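Local coordinates for TraI domain-containing protein (Salmonella typhi, PDB 2IPQ) that is of unknown function but, as the C-terminal domain of a TraI-like protein, may take part in conjugal DNA transfer, at residues 40-45 and 109-114; 33-38 and 122-127; 9-14 and 74-79; 25-30 and 126-131. All blocks are in the same frame, centred on the assembly; numbering follows the deposited sequence. Where two conformers were deposited one is given.

Contact 1 sits near the middle of the domain, with its centre about 4 Å from that of the chain. It pairs two neighbouring strands of the antiparallel sheet. Contact 2 lies about 12 Å away, centre to centre, on the next strand out, and F41 N meets H34 O at 2.7 Å between them. Contact 4 adjoins contact 2 and shares D126 and D127 with it. H34 ND1 and S128 OG join the two at 2.7 Å. Contact 3 packs helices on the other side of the chain's centre from contact 4, about 23 Å from it, centre to centre. It meets contact 1 where F76 CE2 touches Y111 CD1 at 3.9 Å. No ligand marks a site.

Contact 1. Residues 40-45 and 109-114; sequences VFISVP and TGYLIK
V40 and I113 are joined by two backbone hydrogen bonds, and V40 N to I113 O is the shorter at 2.7 Å. I42 and Y111 form the next such pair: I42 N to Y111 O and Y111 N to I42 O are both 3.0 Å. A fifth bond runs from V44 N to T109 O and is almost straight (175°). Just beyond it a water bridges the two segments: it donates to V44 O and accepts from T109 N. F41 with L112 and S43 with G110 are the non-hydrogen-bonded pairs between, so the two strands pair antiparallel. G110 has no side chain, and its CA comes to 3.2 Å from I42 O in a CA-H...O contact.

On one face I42 carries the packing. Its CG1 stands between the backbone N and the carbonyl carbon (chi1 70°) and lies 3.7 Å from Y111 CB. Its CD1 presses on I113 CD1 at 3.5 Å, which is tight. V44 CG1 reaches Y111 CE1 at 3.5 Å, the two side chains crossing at about a right angle. On the other face L112 CD2 lies at the edge of the F41 ring, 3.9 Å from F41 CB.

Y111 OH leaves this pair and bonds to E77 and Q73. The paired backbone polar groups are thus satisfied within a mostly buried, apolar setting, while the one phenol hydroxyl is held by the helix 68-77.

Contact 2. Residues 33-38 and 122-127; sequences VHLTCG and GNFPDD
L35 points its side chain from strand 33-36 at the loop 124-127. Its CB lies against the backbone of that loop, 3.8 Å from D126 O. CG stands anti to the carbonyl carbon, beside the backbone N (chi1 -85°), and from there the two methyls part. CD1 meets P125 CG at 4.0 Å. CD2 does more: it touches P125 CG at 3.8 Å, P125 O at 3.5 Å and F124 CB at 4.1 Å. The L35 and P125 side chains cross at about a right angle. V26, M115 and Y119 also touch L35, so this leucine is buried although much of the loop is exposed.

Strand 33-36 is an outermost strand of the five-stranded antiparallel sheet. It forms a beta hairpin with strand 39-43. The backbone angles of C37 and G38 fit a type I' turn between the two strands. G38 has a positive phi, where a CB would collide with C37 O, so a glycine fits here.

D127 reaches back to this turn. Its carboxylate OD2 accepts a hydrogen bond from C37 N at 3.3 Å. The N-H points nearly straight at the oxygen (165°), but the nitrogen lies above the carboxylate plane, 53° out of it. The carboxylate's charge may also favour the turn amide. D127 CB lies 3.7 Å from L35 O. That same carbonyl is bonded to the backbone of S128, the next residue in the loop.

Contact 3. Residues 9-14 and 74-79; sequences DLFWSW and AAFEKM
F11 and F76 bring helix 4-20 and helix 68-77 nearest to each other here, with their CA atoms 7.0 Å apart. The contact is made by side chains, and no hydrogen bond joins the two segments.

F11 and F76 form an offset edge-to-face pair. The edge of F11 is turned to the face of F76, the centroids are 5.0 Å apart and the planes meet at 64°. F11 CE1 does the touching: it sits over the face of F76, 3.4 Å from F76 CD1. The same F76 ring takes W12 at its edge, where W12 CE3 lies 3.9 Å from F76 CE1. One phenylalanine thus receives one aromatic residue on a face and another on its rim.

M79, a selenomethionine, completes the contact. Its SE lies 3.9 Å from W12 CB. It is 5.3 Å from the centroid of the five-membered ring of W12 and 46° off the ring normal, an oblique Met-aromatic contact. The chain bends at chi3 (88°), which sets CE near W12 CB. The approach of CE to the D9 carboxylate is too short in the model and is doubtful.

The cluster is extended by other elements. F48 of helix 46-54 meets both F11 and F76. E117 and I118 of helix 115-118 touch W12. Y111, from strand 105-114, places its ring edge-to-face with F76 and so joins the helices to the sheet.

Contact 4. Residues 25-30 and 126-131; sequences PVNTAD and DDSLFL
S128 forms an ST turn, and N27 packs against it where two surface loops of the domain meet. S128 OG stands anti to its own backbone N (chi1 -176°). It accepts from F130 N at 3.2 Å and, weakly, from L131 N. H34 ND1 is a further hydrogen-bond partner of this hydroxyl.

N27 presents its amide to the loop. ND2 lies 2.7 Å from D126 O, but the N-H is bent to 119° and the bond is weak. OD1 rests 3.5 Å from S128 CB and accepts a hydrogen bond from L35 N of the neighbouring strand. The amide is held mainly through OD1, with ND2 adding its weak bond. The N27 carbonyl reaches the second loop through a water, which donates to N27 O at 2.6 Å and accepts from L129 N at 2.9 Å.

F130 closes the other end. Its ring carries A29 N over one face, 3.9 Å above the plane and offset toward the rim. L129 CB lies over the opposite face, also toward the rim. N27 O lies at the ring edge, 3.6 Å from F130 CD1.

Residues 25-30 lie in the loop between helix 4-20 and strand 33-36. The other segment leads into strand 131-133. These are the two outermost strands of the sheet. P99 and L95 also pack on F130, and V26 rests on V33 and L35 of strand 33-36.

Contact 1. Residues 40-45 and 109-114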
loop_
_atom_site.group_PDB
_atom_site.type_symbol
_atom_site.label_atom_id
_atom_site.label_comp_id
_atom_site.label_asym_id
_atom_site.label_seq_id
_atom_site.Cartn_x
_atom_site.Cartn_y
_atom_site.Cartn_z
ATOM N N VAL A 40 -0.865 -6.525 -2.624
ATOM C CA VAL A 40 0.007 -5.482 -2.134
ATOM C C VAL A 40 -0.693 -4.783 -0.980
ATOM O O VAL A 40 -1.759 -4.254 -1.148
ATOM C CB VAL A 40 0.345 -4.485 -3.241
ATOM C CG1 VAL A 40 1.261 -3.336 -2.684
ATOM C CG2 VAL A 40 1.040 -5.231 -4.428
ATOM N N PHE A 41 -0.088 -4.789 0.198
ATOM C CA PHE A 41 -0.631 -4.043 1.317
ATOM C C PHE A 41 -0.029 -2.645 1.356
ATOM O O PHE A 41 1.182 -2.477 1.389
ATOM C CB PHE A 41 -0.322 -4.775 2.630
ATOM C CG PHE A 41 -0.712 -4.016 3.867
ATOM C CD1 PHE A 41 -2.009 -4.088 4.359
ATOM C CD2 PHE A 41 0.228 -3.251 4.563
ATOM C CE1 PHE A 41 -2.382 -3.391 5.515
ATOM C CE2 PHE A 41 -0.139 -2.548 5.727
ATOM C CZ PHE A 41 -1.438 -2.623 6.198
ATOM N N ILE A 42 -0.877 -1.623 1.371
ATOM C CA ILE A 42 -0.358 -0.275 1.527
ATOM C C ILE A 42 -0.911 0.337 2.817
ATOM O O ILE A 42 -2.142 0.454 3.046
ATOM C CB ILE A 42 -0.639 0.602 0.278
ATOM C CG1 ILE A 42 -2.124 0.906 0.193
ATOM C CG2 ILE A 42 -0.186 -0.119 -1.042
ATOM C CD1 ILE A 42 -2.559 1.672 -1.088
ATOM N N SER A 43 -0.007 0.744 3.677
ATOM C CA SER A 43 -0.469 1.166 4.965
ATOM C C SER A 43 -0.912 2.620 4.918
ATOM O O SER A 43 -0.366 3.416 4.167
ATOM C CB SER A 43 0.567 0.886 6.049
ATOM O OG SER A 43 1.533 1.876 5.999
ATOM N N VAL A 44 -1.925 2.944 5.702
ATOM C CA VAL A 44 -2.454 4.308 5.800
ATOM C C VAL A 44 -2.403 4.774 7.250
ATOM O O VAL A 44 -2.673 4.001 8.170
ATOM C CB VAL A 44 -3.914 4.485 5.251
ATOM C CG1 VAL A 44 -4.223 3.546 4.077
ATOM C CG2 VAL A 44 -4.889 4.303 6.304
ATOM N N PRO A 45 -2.050 6.047 7.465
ATOM C CA PRO A 45 -1.831 7.088 6.465
ATOM C C PRO A 45 -0.450 7.076 5.767
ATOM O O PRO A 45 -0.233 7.872 4.876
ATOM C CB PRO A 45 -1.979 8.358 7.295
ATOM C CG PRO A 45 -1.326 7.962 8.595
ATOM C CD PRO A 45 -1.835 6.556 8.833
ATOM N N THR A 109 -2.867 -0.551 9.692
ATOM C CA THR A 109 -4.042 -0.825 8.857
ATOM C C THR A 109 -3.841 -0.193 7.482
ATOM O O THR A 109 -3.045 0.735 7.332
ATOM C CB THR A 109 -5.417 -0.424 9.527
ATOM O OG1 THR A 109 -6.069 0.596 8.796
ATOM C CG2 THR A 109 -5.257 0.011 10.953
ATOM N N GLY A 110 -4.542 -0.716 6.480
ATOM C CA GLY A 110 -4.452 -0.160 5.151
ATOM C C GLY A 110 -5.151 -1.036 4.146
ATOM O O GLY A 110 -5.918 -1.906 4.496
ATOM N N TYR A 111 -4.841 -0.800 2.885
ATOM C CA TYR A 111 -5.575 -1.363 1.774
ATOM C C TYR A 111 -4.852 -2.593 1.302
ATOM O O TYR A 111 -3.635 -2.679 1.419
ATOM C CB TYR A 111 -5.601 -0.335 0.644
ATOM C CG TYR A 111 -6.442 0.889 0.939
ATOM C CD1 TYR A 111 -5.844 2.133 1.230
ATOM C CD2 TYR A 111 -7.831 0.812 0.929
ATOM C CE1 TYR A 111 -6.648 3.289 1.501
ATOM C CE2 TYR A 111 -8.633 1.939 1.193
ATOM C CZ TYR A 111 -8.038 3.167 1.478
ATOM O OH TYR A 111 -8.852 4.257 1.737
ATOM N N LEU A 112 -5.600 -3.540 0.761
ATOM C CA LEU A 112 -5.035 -4.591 -0.077
ATOM C C LEU A 112 -5.322 -4.351 -1.550
ATOM O O LEU A 112 -6.449 -4.073 -1.930
ATOM C CB LEU A 112 -5.618 -5.952 0.325
ATOM C CG LEU A 112 -5.159 -6.502 1.688
ATOM C CD1 LEU A 112 -5.769 -7.850 1.836
ATOM C CD2 LEU A 112 -3.684 -6.608 1.722
ATOM N N ILE A 113 -4.313 -4.467 -2.392
ATOM C CA ILE A 113 -4.523 -4.301 -3.824
ATOM C C ILE A 113 -3.985 -5.520 -4.556
ATOM O O ILE A 113 -2.831 -5.903 -4.351
ATOM C CB ILE A 113 -3.743 -3.068 -4.296
ATOM C CG1 ILE A 113 -4.294 -1.820 -3.601
ATOM C CG2 ILE A 113 -3.738 -2.968 -5.842
ATOM C CD1 ILE A 113 -3.286 -0.706 -3.507
ATOM N N LYS A 114 -4.810 -6.116 -5.407
ATOM C CA LYS A 114 -4.431 -7.294 -6.179
ATOM C C LYS A 114 -3.136 -7.027 -6.898
ATOM O O LYS A 114 -3.013 -5.978 -7.533
ATOM C CB LYS A 114 -5.480 -7.595 -7.235
ATOM C CG LYS A 114 -6.663 -8.360 -6.756
ATOM C CD LYS A 114 -7.578 -8.755 -7.940
ATOM C CE LYS A 114 -6.860 -9.685 -8.915
ATOM N NZ LYS A 114 -7.785 -10.385 -9.854
HETATM O O HOH W 1 -1.502 2.034 9.459
#

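Contact 2. Residues 33-38 and 122-127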
loop_
_atom_site.group_PDB
_atom_site.type_symbol
_atom_site.label_atom_id
_atom_site.label_comp_id
_atom_site.label_asym_id
_atom_site.label_seq_id
_atom_site.Cartn_x
_atom_site.Cartn_y
_atom_site.Cartn_z
ATOM N N VAL A 33 4.783 -0.201 2.021
ATOM C CA VAL A 33 4.247 -1.139 1.060
ATOM C C VAL A 33 4.850 -2.507 1.314
ATOM O O VAL A 33 6.081 -2.644 1.471
ATOM C CB VAL A 33 4.489 -0.682 -0.417
ATOM C CG1 VAL A 33 3.749 -1.635 -1.407
ATOM C CG2 VAL A 33 3.974 0.782 -0.640
ATOM N N HIS A 34 3.977 -3.515 1.371
ATOM C CA HIS A 34 4.384 -4.890 1.605
ATOM C C HIS A 34 3.603 -5.857 0.737
ATOM O O HIS A 34 2.368 -5.815 0.679
ATOM C CB HIS A 34 4.188 -5.225 3.071
ATOM C CG HIS A 34 5.188 -4.555 3.955
ATOM N ND1 HIS A 34 6.373 -5.164 4.337
ATOM C CD2 HIS A 34 5.194 -3.320 4.517
ATOM C CE1 HIS A 34 7.064 -4.331 5.096
ATOM N NE2 HIS A 34 6.372 -3.207 5.219
ATOM N N LEU A 35 4.310 -6.738 0.051
ATOM C CA LEU A 35 3.666 -7.806 -0.722
ATOM C C LEU A 35 3.280 -8.972 0.176
ATOM O O LEU A 35 4.071 -9.373 1.049
ATOM C CB LEU A 35 4.619 -8.302 -1.803
ATOM C CG LEU A 35 4.542 -7.449 -3.072
ATOM C CD1 LEU A 35 5.319 -6.162 -2.895
ATOM C CD2 LEU A 35 4.985 -8.223 -4.312
ATOM N N THR A 36 2.084 -9.522 -0.036
ATOM C CA THR A 36 1.610 -10.641 0.777
ATOM C C THR A 36 0.542 -11.487 0.116
ATOM O O THR A 36 -0.537 -11.009 -0.160
ATOM C CB THR A 36 1.015 -10.168 2.112
ATOM O OG1 THR A 36 1.869 -9.165 2.692
ATOM C CG2 THR A 36 0.896 -11.347 3.084
ATOM N N CYS A 37 0.872 -12.746 -0.147
ATOM C CA CYS A 37 -0.099 -13.772 -0.558
ATOM C C CYS A 37 -1.079 -13.332 -1.641
ATOM O O CYS A 37 -2.273 -13.618 -1.534
ATOM C CB CYS A 37 -0.873 -14.286 0.655
ATOM S SG CYS A 37 0.149 -15.149 1.860
ATOM N N GLY A 38 -0.576 -12.642 -2.670
ATOM C CA GLY A 38 -1.374 -12.303 -3.835
ATOM C C GLY A 38 -1.753 -10.843 -3.853
ATOM O O GLY A 38 -2.410 -10.385 -4.781
ATOM N N GLY A 122 3.763 -10.404 -14.958
ATOM C CA GLY A 122 3.788 -11.382 -13.867
ATOM C C GLY A 122 5.101 -11.315 -13.107
ATOM O O GLY A 122 5.688 -12.341 -12.764
ATOM N N ASN A 123 5.562 -10.094 -12.839
ATOM C CA ASN A 123 6.983 -9.839 -12.578
ATOM C C ASN A 123 7.210 -9.006 -11.316
ATOM O O ASN A 123 7.282 -7.776 -11.387
ATOM C CB ASN A 123 7.621 -9.138 -13.784
ATOM C CG ASN A 123 9.121 -8.976 -13.641
ATOM O OD1 ASN A 123 9.899 -9.631 -14.340
ATOM N ND2 ASN A 123 9.538 -8.101 -12.734
ATOM N N PHE A 124 7.327 -9.676 -10.170
ATOM C CA PHE A 124 7.335 -8.984 -8.884
ATOM C C PHE A 124 8.322 -9.499 -7.830
ATOM O O PHE A 124 8.818 -10.625 -7.913
ATOM C CB PHE A 124 5.924 -8.857 -8.297
ATOM C CG PHE A 124 5.024 -10.044 -8.561
ATOM C CD1 PHE A 124 4.239 -10.102 -9.710
ATOM C CD2 PHE A 124 4.948 -11.092 -7.655
ATOM C CE1 PHE A 124 3.405 -11.183 -9.954
ATOM C CE2 PHE A 124 4.114 -12.178 -7.897
ATOM C CZ PHE A 124 3.346 -12.222 -9.045
ATOM N N PRO A 125 8.613 -8.652 -6.830
ATOM C CA PRO A 125 9.369 -9.049 -5.628
ATOM C C PRO A 125 8.746 -10.210 -4.867
ATOM O O PRO A 125 7.570 -10.526 -5.053
ATOM C CB PRO A 125 9.358 -7.782 -4.757
ATOM C CG PRO A 125 8.347 -6.853 -5.382
ATOM C CD PRO A 125 8.236 -7.226 -6.819
ATOM N N ASP A 126 9.533 -10.842 -4.009
ATOM C CA ASP A 126 9.005 -11.853 -3.110
ATOM C C ASP A 126 8.089 -11.209 -2.078
ATOM O O ASP A 126 8.013 -9.980 -2.003
ATOM C CB ASP A 126 10.141 -12.583 -2.428
ATOM C CG ASP A 126 10.954 -13.382 -3.395
ATOM O OD1 ASP A 126 10.355 -14.160 -4.172
ATOM O OD2 ASP A 126 12.191 -13.225 -3.387
ATOM N N ASP A 127 7.394 -12.030 -1.293
ATOM C CA ASP A 127 6.511 -11.511 -0.228
ATOM C C ASP A 127 7.320 -10.862 0.885
ATOM O O ASP A 127 8.512 -11.097 0.982
ATOM C CB ASP A 127 5.669 -12.646 0.349
ATOM C CG ASP A 127 4.496 -13.025 -0.548
ATOM O OD1 ASP A 127 4.206 -12.310 -1.553
ATOM O OD2 ASP A 127 3.861 -14.055 -0.231
#

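Contact 3. Residues 9-14 and 74-79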
loop_
_atom_site.group_PDB
_atom_site.type_symbol
_atom_site.label_atom_id
_atom_site.label_comp_id
_atom_site.label_asym_id
_atom_site.label_seq_id
_atom_site.Cartn_x
_atom_site.Cartn_y
_atom_site.Cartn_z
ATOM N N ASP A 9 -5.868 9.885 -10.145
ATOM C CA ASP A 9 -4.974 9.406 -11.207
ATOM C C ASP A 9 -3.481 9.680 -10.917
ATOM O O ASP A 9 -2.626 8.852 -11.211
ATOM C CB ASP A 9 -5.367 9.972 -12.569
ATOM C CG ASP A 9 -6.624 9.297 -13.161
ATOM O OD1 ASP A 9 -6.847 8.100 -12.878
ATOM O OD2 ASP A 9 -7.391 9.968 -13.911
ATOM N N LEU A 10 -3.184 10.836 -10.331
ATOM C CA LEU A 10 -1.827 11.189 -9.946
ATOM C C LEU A 10 -1.328 10.229 -8.885
ATOM O O LEU A 10 -0.228 9.679 -8.992
ATOM C CB LEU A 10 -1.809 12.592 -9.362
ATOM C CG LEU A 10 -0.670 13.530 -9.753
ATOM C CD1 LEU A 10 -0.658 14.717 -8.808
ATOM C CD2 LEU A 10 0.684 12.820 -9.764
ATOM N N PHE A 11 -2.128 10.027 -7.843
ATOM C CA PHE A 11 -1.678 9.191 -6.764
ATOM C C PHE A 11 -1.493 7.747 -7.241
ATOM O O PHE A 11 -0.522 7.078 -6.883
ATOM C CB PHE A 11 -2.642 9.208 -5.583
ATOM C CG PHE A 11 -2.417 8.059 -4.642
ATOM C CD1 PHE A 11 -3.080 6.859 -4.819
ATOM C CD2 PHE A 11 -1.527 8.173 -3.602
ATOM C CE1 PHE A 11 -2.846 5.783 -3.943
ATOM C CE2 PHE A 11 -1.285 7.104 -2.727
ATOM C CZ PHE A 11 -1.962 5.908 -2.907
ATOM N N TRP A 12 -2.429 7.258 -8.045
ATOM C CA TRP A 12 -2.394 5.861 -8.462
ATOM C C TRP A 12 -1.257 5.649 -9.487
ATOM O O TRP A 12 -0.533 4.636 -9.461
ATOM C CB TRP A 12 -3.749 5.491 -9.066
ATOM C CG TRP A 12 -3.740 4.189 -9.782
ATOM C CD1 TRP A 12 -3.852 3.995 -11.121
ATOM C CD2 TRP A 12 -3.621 2.887 -9.190
ATOM N NE1 TRP A 12 -3.809 2.652 -11.405
ATOM C CE2 TRP A 12 -3.660 1.952 -10.236
ATOM C CE3 TRP A 12 -3.471 2.428 -7.873
ATOM C CZ2 TRP A 12 -3.562 0.576 -10.015
ATOM C CZ3 TRP A 12 -3.376 1.065 -7.646
ATOM C CH2 TRP A 12 -3.420 0.152 -8.716
ATOM N N SER A 13 -1.106 6.619 -10.386
ATOM C CA SER A 13 0.008 6.646 -11.314
ATOM C C SER A 13 1.366 6.645 -10.599
ATOM O O SER A 13 2.292 5.933 -10.993
ATOM C CB SER A 13 -0.113 7.882 -12.219
ATOM O OG SER A 13 1.060 8.030 -12.986
ATOM N N TRP A 14 1.486 7.445 -9.538
ATOM C CA TRP A 14 2.708 7.492 -8.728
ATOM C C TRP A 14 2.993 6.161 -8.018
ATOM O O TRP A 14 4.129 5.670 -8.007
ATOM C CB TRP A 14 2.617 8.647 -7.714
ATOM C CG TRP A 14 3.635 8.588 -6.567
ATOM C CD1 TRP A 14 4.888 9.141 -6.542
ATOM C CD2 TRP A 14 3.457 7.939 -5.302
ATOM N NE1 TRP A 14 5.505 8.869 -5.337
ATOM C CE2 TRP A 14 4.643 8.136 -4.557
ATOM C CE3 TRP A 14 2.401 7.211 -4.722
ATOM C CZ2 TRP A 14 4.807 7.632 -3.258
ATOM C CZ3 TRP A 14 2.567 6.708 -3.439
ATOM C CH2 TRP A 14 3.767 6.927 -2.718
ATOM N N ALA A 74 -9.681 10.023 -0.348
ATOM C CA ALA A 74 -10.971 10.055 -0.998
ATOM C C ALA A 74 -10.842 9.887 -2.525
ATOM O O ALA A 74 -11.611 9.135 -3.165
ATOM C CB ALA A 74 -11.736 11.362 -0.652
ATOM N N ALA A 75 -9.890 10.596 -3.121
ATOM C CA ALA A 75 -9.752 10.522 -4.567
ATOM C C ALA A 75 -9.304 9.099 -4.925
ATOM O O ALA A 75 -9.807 8.484 -5.865
ATOM C CB ALA A 75 -8.787 11.567 -5.084
ATOM N N PHE A 76 -8.368 8.565 -4.172
ATOM C CA PHE A 76 -7.925 7.192 -4.435
ATOM C C PHE A 76 -9.075 6.181 -4.353
ATOM O O PHE A 76 -9.210 5.342 -5.228
ATOM C CB PHE A 76 -6.843 6.768 -3.463
ATOM C CG PHE A 76 -6.498 5.305 -3.559
ATOM C CD1 PHE A 76 -5.992 4.776 -4.749
ATOM C CD2 PHE A 76 -6.691 4.459 -2.469
ATOM C CE1 PHE A 76 -5.672 3.424 -4.847
ATOM C CE2 PHE A 76 -6.383 3.088 -2.556
ATOM C CZ PHE A 76 -5.867 2.583 -3.745
ATOM N N GLU A 77 -9.882 6.244 -3.298
ATOM C CA GLU A 77 -10.924 5.225 -3.111
ATOM C C GLU A 77 -11.969 5.225 -4.205
ATOM O O GLU A 77 -12.559 4.182 -4.511
ATOM C CB GLU A 77 -11.612 5.371 -1.763
ATOM C CG GLU A 77 -10.805 4.811 -0.582
ATOM C CD GLU A 77 -11.649 4.749 0.683
ATOM O OE1 GLU A 77 -12.825 5.195 0.625
ATOM O OE2 GLU A 77 -11.154 4.261 1.720
ATOM N N LYS A 78 -12.199 6.395 -4.795
ATOM C CA LYS A 78 -13.202 6.546 -5.848
ATOM C C LYS A 78 -12.828 5.740 -7.091
ATOM O O LYS A 78 -13.652 5.509 -7.958
ATOM C CB LYS A 78 -13.407 8.027 -6.190
ATOM C CG LYS A 78 -14.308 8.742 -5.174
ATOM C CD LYS A 78 -14.237 10.272 -5.246
ATOM C CE LYS A 78 -15.554 10.914 -4.746
ATOM N NZ LYS A 78 -15.666 10.911 -3.240
HETATM N N MSE A 79 -11.577 5.298 -7.169
HETATM C CA MSE A 79 -11.122 4.597 -8.350
HETATM C C MSE A 79 -11.298 3.100 -8.249
HETATM O O MSE A 79 -11.260 2.391 -9.265
HETATM C CB MSE A 79 -9.672 4.912 -8.611
HETATM C CG MSE A 79 -9.422 6.372 -8.882
HETATM SE SE MSE A 79 -7.505 6.543 -8.865
HETATM C CE MSE A 79 -7.237 6.123 -10.816
#

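Contact 4. Residues 25-30 and 126-131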
loop_
_atom_site.group_PDB
_atom_site.type_symbol
_atom_site.label_atom_id
_atom_site.label_comp_id
_atom_site.label_asym_id
_atom_site.label_seq_id
_atom_site.Cartn_x
_atom_site.Cartn_y
_atom_site.Cartn_z
ATOM N N PRO A 25 10.082 2.121 -1.749
ATOM C CA PRO A 25 10.495 1.003 -0.882
ATOM C C PRO A 25 9.377 0.017 -0.495
ATOM O O PRO A 25 8.264 0.406 -0.169
ATOM C CB PRO A 25 11.034 1.705 0.365
ATOM C CG PRO A 25 11.540 3.054 -0.185
ATOM C CD PRO A 25 10.428 3.425 -1.153
ATOM N N VAL A 26 9.697 -1.269 -0.520
ATOM C CA VAL A 26 8.678 -2.298 -0.358
ATOM C C VAL A 26 9.385 -3.367 0.515
ATOM O O VAL A 26 10.579 -3.573 0.353
ATOM C CB VAL A 26 8.248 -2.784 -1.800
ATOM C CG1 VAL A 26 9.398 -3.526 -2.506
ATOM C CG2 VAL A 26 6.998 -3.586 -1.789
ATOM N N ASN A 27 8.676 -4.019 1.448
ATOM C CA ASN A 27 9.133 -5.288 2.015
ATOM C C ASN A 27 10.268 -5.128 2.988
ATOM O O ASN A 27 11.113 -6.021 3.157
ATOM C CB ASN A 27 9.538 -6.258 0.908
ATOM C CG ASN A 27 8.359 -6.833 0.194
ATOM O OD1 ASN A 27 7.202 -6.581 0.569
ATOM N ND2 ASN A 27 8.624 -7.602 -0.856
ATOM N N THR A 28 10.293 -3.973 3.634
ATOM C CA THR A 28 11.381 -3.592 4.511
ATOM C C THR A 28 10.724 -3.291 5.845
ATOM O O THR A 28 9.532 -3.011 5.888
ATOM C CB THR A 28 12.075 -2.338 3.959
ATOM O OG1 THR A 28 13.215 -2.735 3.181
ATOM C CG2 THR A 28 12.552 -1.431 5.071
ATOM N N ALA A 29 11.496 -3.367 6.925
ATOM C CA ALA A 29 11.013 -3.058 8.260
ATOM C C ALA A 29 10.405 -1.656 8.308
ATOM O O ALA A 29 9.594 -1.369 9.176
ATOM C CB ALA A 29 12.172 -3.183 9.282
ATOM N N ASP A 30 10.798 -0.785 7.379
ATOM C CA ASP A 30 10.433 0.631 7.458
ATOM C C ASP A 30 9.494 1.038 6.303
ATOM O O ASP A 30 9.075 2.189 6.208
ATOM C CB ASP A 30 11.690 1.510 7.473
ATOM C CG ASP A 30 12.466 1.409 8.806
ATOM O OD1 ASP A 30 11.890 1.767 9.859
ATOM O OD2 ASP A 30 13.651 0.979 8.811
ATOM N N ASP A 126 9.533 -10.842 -4.009
ATOM C CA ASP A 126 9.005 -11.853 -3.110
ATOM C C ASP A 126 8.089 -11.209 -2.078
ATOM O O ASP A 126 8.013 -9.980 -2.003
ATOM C CB ASP A 126 10.141 -12.583 -2.428
ATOM C CG ASP A 126 10.954 -13.382 -3.395
ATOM O OD1 ASP A 126 10.355 -14.160 -4.172
ATOM O OD2 ASP A 126 12.191 -13.225 -3.387
ATOM N N ASP A 127 7.394 -12.030 -1.293
ATOM C CA ASP A 127 6.511 -11.511 -0.228
ATOM C C ASP A 127 7.320 -10.862 0.885
ATOM O O ASP A 127 8.512 -11.097 0.982
ATOM C CB ASP A 127 5.669 -12.646 0.349
ATOM C CG ASP A 127 4.496 -13.025 -0.548
ATOM O OD1 ASP A 127 4.206 -12.310 -1.553
ATOM O OD2 ASP A 127 3.861 -14.055 -0.231
ATOM N N SER A 128 6.675 -10.049 1.716
ATOM C CA SER A 128 7.369 -9.389 2.826
ATOM C C SER A 128 7.782 -10.416 3.868
ATOM O O SER A 128 7.060 -11.394 4.111
ATOM C CB SER A 128 6.467 -8.356 3.507
ATOM O OG SER A 128 7.196 -7.688 4.512
ATOM N N LEU A 129 8.932 -10.194 4.489
ATOM C CA LEU A 129 9.374 -11.075 5.582
ATOM C C LEU A 129 8.851 -10.592 6.949
ATOM O O LEU A 129 8.970 -11.289 7.962
ATOM C CB LEU A 129 10.892 -11.171 5.603
ATOM C CG LEU A 129 11.591 -11.929 4.471
ATOM C CD1 LEU A 129 13.102 -11.775 4.691
ATOM C CD2 LEU A 129 11.219 -13.413 4.485
ATOM N N PHE A 130 8.270 -9.400 6.946
ATOM C CA PHE A 130 8.044 -8.597 8.151
ATOM C C PHE A 130 6.549 -8.423 8.504
ATOM O O PHE A 130 6.181 -8.240 9.674
ATOM C CB PHE A 130 8.709 -7.234 7.956
ATOM C CG PHE A 130 10.223 -7.327 7.794
ATOM C CD1 PHE A 130 10.813 -7.226 6.548
ATOM C CD2 PHE A 130 11.031 -7.521 8.887
ATOM C CE1 PHE A 130 12.189 -7.313 6.404
ATOM C CE2 PHE A 130 12.410 -7.604 8.752
ATOM C CZ PHE A 130 12.985 -7.503 7.513
ATOM N N LEU A 131 5.690 -8.494 7.491
ATOM C CA LEU A 131 4.279 -8.191 7.673
ATOM C C LEU A 131 3.466 -9.461 7.775
ATOM O O LEU A 131 3.622 -10.376 6.970
ATOM C CB LEU A 131 3.784 -7.411 6.483
ATOM C CG LEU A 131 2.369 -6.885 6.577
ATOM C CD1 LEU A 131 2.445 -5.481 7.186
ATOM C CD2 LEU A 131 1.826 -6.857 5.191
HETATM O O HOH W 2 11.127 -8.631 3.409
#